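Local coordinates for Xaa-Pro dipeptidase (Lactobacillus brevis, PDB 3I7M), which probably acts, as a whole enzyme, as a manganese-dependent metalloexopeptidase of family M24B, of which this chain is the creatinase/prolidase N-terminal domain, at residues E7-W12 and T21-P26; Y31-G36 and L44-F49. All coordinates share one frame; numbering follows the deposited sequence.

Contact 1. Residues E7-W12 and T21-P26; sequences EQIQQW and TYLSNP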
# COMPACT_ATOMS: atom_id res chain seq x y z
N GLU A 7 4.39 -12.58 -3.29
CA GLU A 7 3.49 -13.72 -2.97
C GLU A 7 3.50 -14.09 -1.47
O GLU A 7 2.46 -14.47 -0.91
CB GLU A 7 3.74 -14.96 -3.88
CG GLU A 7 3.56 -14.65 -5.35
CD GLU A 7 4.11 -15.73 -6.30
OE1 GLU A 7 5.12 -16.40 -5.99
OE2 GLU A 7 3.54 -15.83 -7.41
N GLN A 8 4.64 -13.97 -0.79
CA GLN A 8 4.69 -14.15 0.62
C GLN A 8 3.78 -13.16 1.36
O GLN A 8 3.08 -13.55 2.30
CB GLN A 8 6.12 -14.02 1.15
CG GLN A 8 7.07 -15.18 0.74
CD GLN A 8 8.49 -14.91 1.23
OE1 GLN A 8 8.74 -14.87 2.42
NE2 GLN A 8 9.42 -14.74 0.31
N ILE A 9 3.80 -11.90 0.93
CA ILE A 9 2.90 -10.91 1.56
C ILE A 9 1.46 -11.18 1.26
O ILE A 9 0.60 -11.03 2.13
CB ILE A 9 3.30 -9.49 1.18
CG1 ILE A 9 4.69 -9.21 1.73
CG2 ILE A 9 2.40 -8.44 1.85
CD1 ILE A 9 5.41 -8.05 1.12
N GLN A 10 1.18 -11.57 0.02
CA GLN A 10 -0.18 -11.92 -0.31
C GLN A 10 -0.67 -13.07 0.54
O GLN A 10 -1.79 -13.05 1.05
CB GLN A 10 -0.25 -12.26 -1.81
CG GLN A 10 -1.57 -12.82 -2.19
CD GLN A 10 -1.65 -12.94 -3.70
OE1 GLN A 10 -1.07 -13.85 -4.29
NE2 GLN A 10 -2.30 -11.97 -4.33
N GLN A 11 0.20 -14.05 0.73
CA GLN A 11 -0.18 -15.22 1.52
C GLN A 11 -0.49 -14.83 2.98
O GLN A 11 -1.46 -15.29 3.60
CB GLN A 11 0.94 -16.28 1.44
CG GLN A 11 0.65 -17.53 2.22
CD GLN A 11 1.86 -18.43 2.32
OE1 GLN A 11 2.63 -18.37 3.30
NE2 GLN A 11 2.04 -19.28 1.32
N TRP A 12 0.37 -13.98 3.52
CA TRP A 12 0.22 -13.48 4.90
C TRP A 12 -1.11 -12.77 5.03
O TRP A 12 -1.84 -12.96 5.99
CB TRP A 12 1.42 -12.57 5.28
CG TRP A 12 1.37 -12.05 6.67
CD1 TRP A 12 2.00 -12.55 7.76
CD2 TRP A 12 0.62 -10.88 7.16
NE1 TRP A 12 1.73 -11.77 8.87
CE2 TRP A 12 0.87 -10.76 8.53
CE3 TRP A 12 -0.18 -9.92 6.54
CZ2 TRP A 12 0.31 -9.75 9.30
CZ3 TRP A 12 -0.76 -8.96 7.30
CH2 TRP A 12 -0.53 -8.87 8.68
N THR A 21 -3.43 -5.34 2.38
CA THR A 21 -2.30 -4.82 3.14
C THR A 21 -1.85 -3.53 2.49
O THR A 21 -1.60 -3.53 1.27
CB THR A 21 -1.23 -5.86 3.18
OG1 THR A 21 -1.68 -6.93 4.03
CG2 THR A 21 0.05 -5.31 3.75
N TYR A 22 -1.68 -2.48 3.29
CA TYR A 22 -1.25 -1.15 2.80
C TYR A 22 0.14 -0.94 3.32
O TYR A 22 0.31 -0.75 4.55
CB TYR A 22 -2.24 -0.12 3.31
CG TYR A 22 -1.88 1.29 2.89
CD1 TYR A 22 -2.40 1.81 1.71
CD2 TYR A 22 -1.17 2.11 3.70
CE1 TYR A 22 -2.04 3.08 1.30
CE2 TYR A 22 -0.81 3.43 3.29
CZ TYR A 22 -1.31 3.87 2.12
OH TYR A 22 -0.94 5.15 1.69
N LEU A 23 1.16 -0.97 2.46
CA LEU A 23 2.58 -0.78 2.83
C LEU A 23 2.97 0.67 2.53
O LEU A 23 2.69 1.17 1.40
CB LEU A 23 3.42 -1.72 2.03
CG LEU A 23 3.14 -3.20 2.32
CD1 LEU A 23 4.05 -4.02 1.39
CD2 LEU A 23 3.27 -3.61 3.77
N SER A 24 3.52 1.31 3.55
CA SER A 24 3.90 2.74 3.50
C SER A 24 5.34 3.00 3.85
O SER A 24 5.78 4.17 3.72
CB SER A 24 2.98 3.51 4.47
OG SER A 24 3.08 2.96 5.79
N ASN A 25 6.06 2.03 4.43
CA ASN A 25 7.42 2.27 4.90
C ASN A 25 8.33 2.32 3.67
O ASN A 25 8.40 1.34 2.97
CB ASN A 25 7.82 1.18 5.91
CG ASN A 25 9.15 1.38 6.53
OD1 ASN A 25 9.96 2.24 6.11
ND2 ASN A 25 9.39 0.64 7.58
N PRO A 26 9.02 3.46 3.44
CA PRO A 26 9.86 3.49 2.24
C PRO A 26 10.90 2.35 2.25
O PRO A 26 11.29 1.90 1.18
CB PRO A 26 10.55 4.84 2.30
CG PRO A 26 9.74 5.68 3.26
CD PRO A 26 9.00 4.74 4.17
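I9, W12, T21 and L23 join helix 5-15 to strand 20-23, a helix-on-sheet contact inside the mixed six-stranded sheet domain of the creatinase/prolidase N-terminal fold. The axes of 7-12 and 21-23 run at 135° to each other and come within 10.3 Å, and all four touching residues are buried. I9 points at the strand and touches it with two branches. Its CG2 lies 4.4 Å from T21 CG2, while its CD1 meets L23 CD1 at 4.3 Å. T21 and L23, two residues apart on the strand, thus offer methyls on the same face of the sheet. One turn along the helix, W12 brings its six-membered ring to T21. The indole crosses the threonine side chain at about a right angle, brought there by a chi1 of -179° that sets CG opposite the backbone N.

In the next shell, V48 of the neighbouring strand packs on I9, and L32 of helix 26-33 touches both I9 and L23. Two further rings pack on the indole: H16 stacks with W12, and F133 meets it with the planes at about 35°. The hydroxyl of T21 is hydrogen-bonded to T13 OG1, on the same helix as I9 and W12. That same T21 OG1 sits at the edge of the indole, near its plane, 4.0 Å from W12 CZ3.

Contact 2. Residues Y31-G36 and L44-F49; sequences YLTGFG and LALVVF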
# COMPACT_ATOMS: atom_id res chain seq x y z
N TYR A 31 12.76 -2.56 -0.29
CA TYR A 31 13.05 -4.00 -0.17
C TYR A 31 12.28 -4.81 -1.22
O TYR A 31 12.80 -5.81 -1.79
CB TYR A 31 12.75 -4.46 1.26
CG TYR A 31 13.03 -5.95 1.53
CD1 TYR A 31 14.34 -6.43 1.59
CD2 TYR A 31 11.98 -6.86 1.66
CE1 TYR A 31 14.59 -7.81 1.79
CE2 TYR A 31 12.21 -8.19 1.87
CZ TYR A 31 13.50 -8.67 1.94
OH TYR A 31 13.64 -10.04 2.18
N LEU A 32 11.06 -4.43 -1.51
CA LEU A 32 10.19 -5.19 -2.42
C LEU A 32 10.38 -4.81 -3.89
O LEU A 32 10.12 -5.63 -4.80
CB LEU A 32 8.73 -5.01 -2.03
CG LEU A 32 8.34 -5.59 -0.71
CD1 LEU A 32 6.91 -5.11 -0.40
CD2 LEU A 32 8.44 -7.11 -0.73
N THR A 33 10.85 -3.61 -4.14
CA THR A 33 10.95 -3.10 -5.53
C THR A 33 12.33 -2.58 -5.97
O THR A 33 12.58 -2.40 -7.16
CB THR A 33 9.95 -1.95 -5.74
OG1 THR A 33 10.45 -0.82 -5.06
CG2 THR A 33 8.59 -2.37 -5.28
N GLY A 34 13.23 -2.28 -5.05
CA GLY A 34 14.44 -1.54 -5.41
C GLY A 34 14.32 -0.03 -5.57
O GLY A 34 15.34 0.65 -5.72
N PHE A 35 13.08 0.48 -5.36
CA PHE A 35 12.86 1.92 -5.46
C PHE A 35 13.20 2.52 -4.12
O PHE A 35 12.52 2.22 -3.11
CB PHE A 35 11.42 2.21 -5.83
CG PHE A 35 11.10 3.67 -5.86
CD1 PHE A 35 11.59 4.50 -6.87
CD2 PHE A 35 10.34 4.25 -4.84
CE1 PHE A 35 11.30 5.84 -6.89
CE2 PHE A 35 10.08 5.59 -4.86
CZ PHE A 35 10.53 6.39 -5.89
N GLY A 36 14.23 3.34 -4.09
CA GLY A 36 14.79 3.77 -2.84
C GLY A 36 14.26 5.14 -2.55
O GLY A 36 14.17 5.98 -3.45
N LEU A 44 3.26 7.69 -0.96
CA LEU A 44 3.81 6.55 -1.71
C LEU A 44 3.36 5.28 -0.99
O LEU A 44 3.57 5.18 0.24
CB LEU A 44 5.30 6.61 -1.74
CG LEU A 44 6.05 5.39 -2.27
CD1 LEU A 44 5.85 5.22 -3.80
CD2 LEU A 44 7.54 5.44 -1.94
N ALA A 45 2.70 4.39 -1.71
CA ALA A 45 2.19 3.17 -1.06
C ALA A 45 2.26 2.02 -2.00
O ALA A 45 2.24 2.17 -3.23
CB ALA A 45 0.70 3.42 -0.66
N LEU A 46 2.30 0.83 -1.42
CA LEU A 46 2.24 -0.42 -2.15
C LEU A 46 1.11 -1.25 -1.53
O LEU A 46 1.14 -1.51 -0.33
CB LEU A 46 3.58 -1.14 -2.13
CG LEU A 46 3.78 -2.27 -3.14
CD1 LEU A 46 5.29 -2.58 -3.26
CD2 LEU A 46 2.99 -3.45 -2.69
N VAL A 47 0.08 -1.55 -2.30
CA VAL A 47 -1.13 -2.20 -1.82
C VAL A 47 -1.16 -3.61 -2.31
O VAL A 47 -1.01 -3.87 -3.50
CB VAL A 47 -2.38 -1.47 -2.26
CG1 VAL A 47 -3.66 -2.21 -1.81
CG2 VAL A 47 -2.28 -0.01 -1.75
N VAL A 48 -1.31 -4.53 -1.38
CA VAL A 48 -1.25 -5.96 -1.67
C VAL A 48 -2.61 -6.59 -1.26
O VAL A 48 -3.23 -6.25 -0.24
CB VAL A 48 -0.15 -6.65 -0.85
CG1 VAL A 48 -0.08 -8.23 -1.07
CG2 VAL A 48 1.22 -6.03 -1.11
N PHE A 49 -3.12 -7.50 -2.11
CA PHE A 49 -4.38 -8.17 -1.88
C PHE A 49 -4.13 -9.63 -1.69
O PHE A 49 -3.12 -10.17 -2.15
CB PHE A 49 -5.32 -7.96 -3.09
CG PHE A 49 -5.66 -6.53 -3.33
CD1 PHE A 49 -6.65 -5.90 -2.59
CD2 PHE A 49 -4.98 -5.78 -4.28
CE1 PHE A 49 -6.98 -4.56 -2.77
CE2 PHE A 49 -5.29 -4.43 -4.50
CZ PHE A 49 -6.29 -3.80 -3.72
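T33 meets L46 through its methyl while its hydroxyl ties up the end of its own helix, so one small side chain serves both sheet packing and helix termination. T33 CG2 and L46 CD1 come tip to tip at 3.9 Å. The chi1 of 73° places OG1 between the backbone N and the carbonyl carbon and leaves CG2, anti to the carbonyl carbon, to meet L46. T33 OG1 accepts a hydrogen bond from F35 N at 2.9 Å, with an N-H...O angle of 159°, which makes an ST turn. The same hydroxyl donates to the carbonyl O of I29, one turn back in the helix, and these two bonds fix its rotation. With an alanine in place of T33, F35 N and I29 O are likely to be left without their shared hydroxyl, and a gap to open beside L46 CD1.

L46 is shared between two residues of the helix. Its CD1 also meets L32 CD1, at 4.1 Å, where the two leucine side chains cross at a slant. L46 CG is anti to its backbone N, and the nearly extended chain beyond it carries CD1 out from the strand to both partners. Between T33 and F35, G34 leaves the helix with a positive phi of 80°, where a CB would crowd the carbonyl O of T33. The chain then brings in F35, whose buried ring presents its edge to L44: L44 CD2 lies in the ring plane, 3.9 Å from F35 CE2. T33 also touches W71, and L46 touches I56 of strand 55-59. No hydrogen bond links the two segments, and the arrangement is that of a helix C-terminus and its following turn laid by apolar side chains on a central strand of the creatinase/prolidase N-terminal sheet.

Contacts 1 and 2 follow one another in the chain, the first closing before the second opens, and their centres are 8 Å apart. Helix 26-33 follows strand 20-23 directly and leads, through a loop, to strand 45-48, which lies antiparallel beside 20-23 in the sheet. Probable backbone hydrogen bonds join the strands, from T21 N to V48 O and from L23 N to L46 O, each 2.8 Å long. L23 CD1 lies 3.5 Å from L32 CD1, so that the strand of contact 1 meets the helix of contact 2. Helices 5-15 and 26-33 thus pack on the same face of the sheet, consistent with a common apolar layer within a single N-terminal domain.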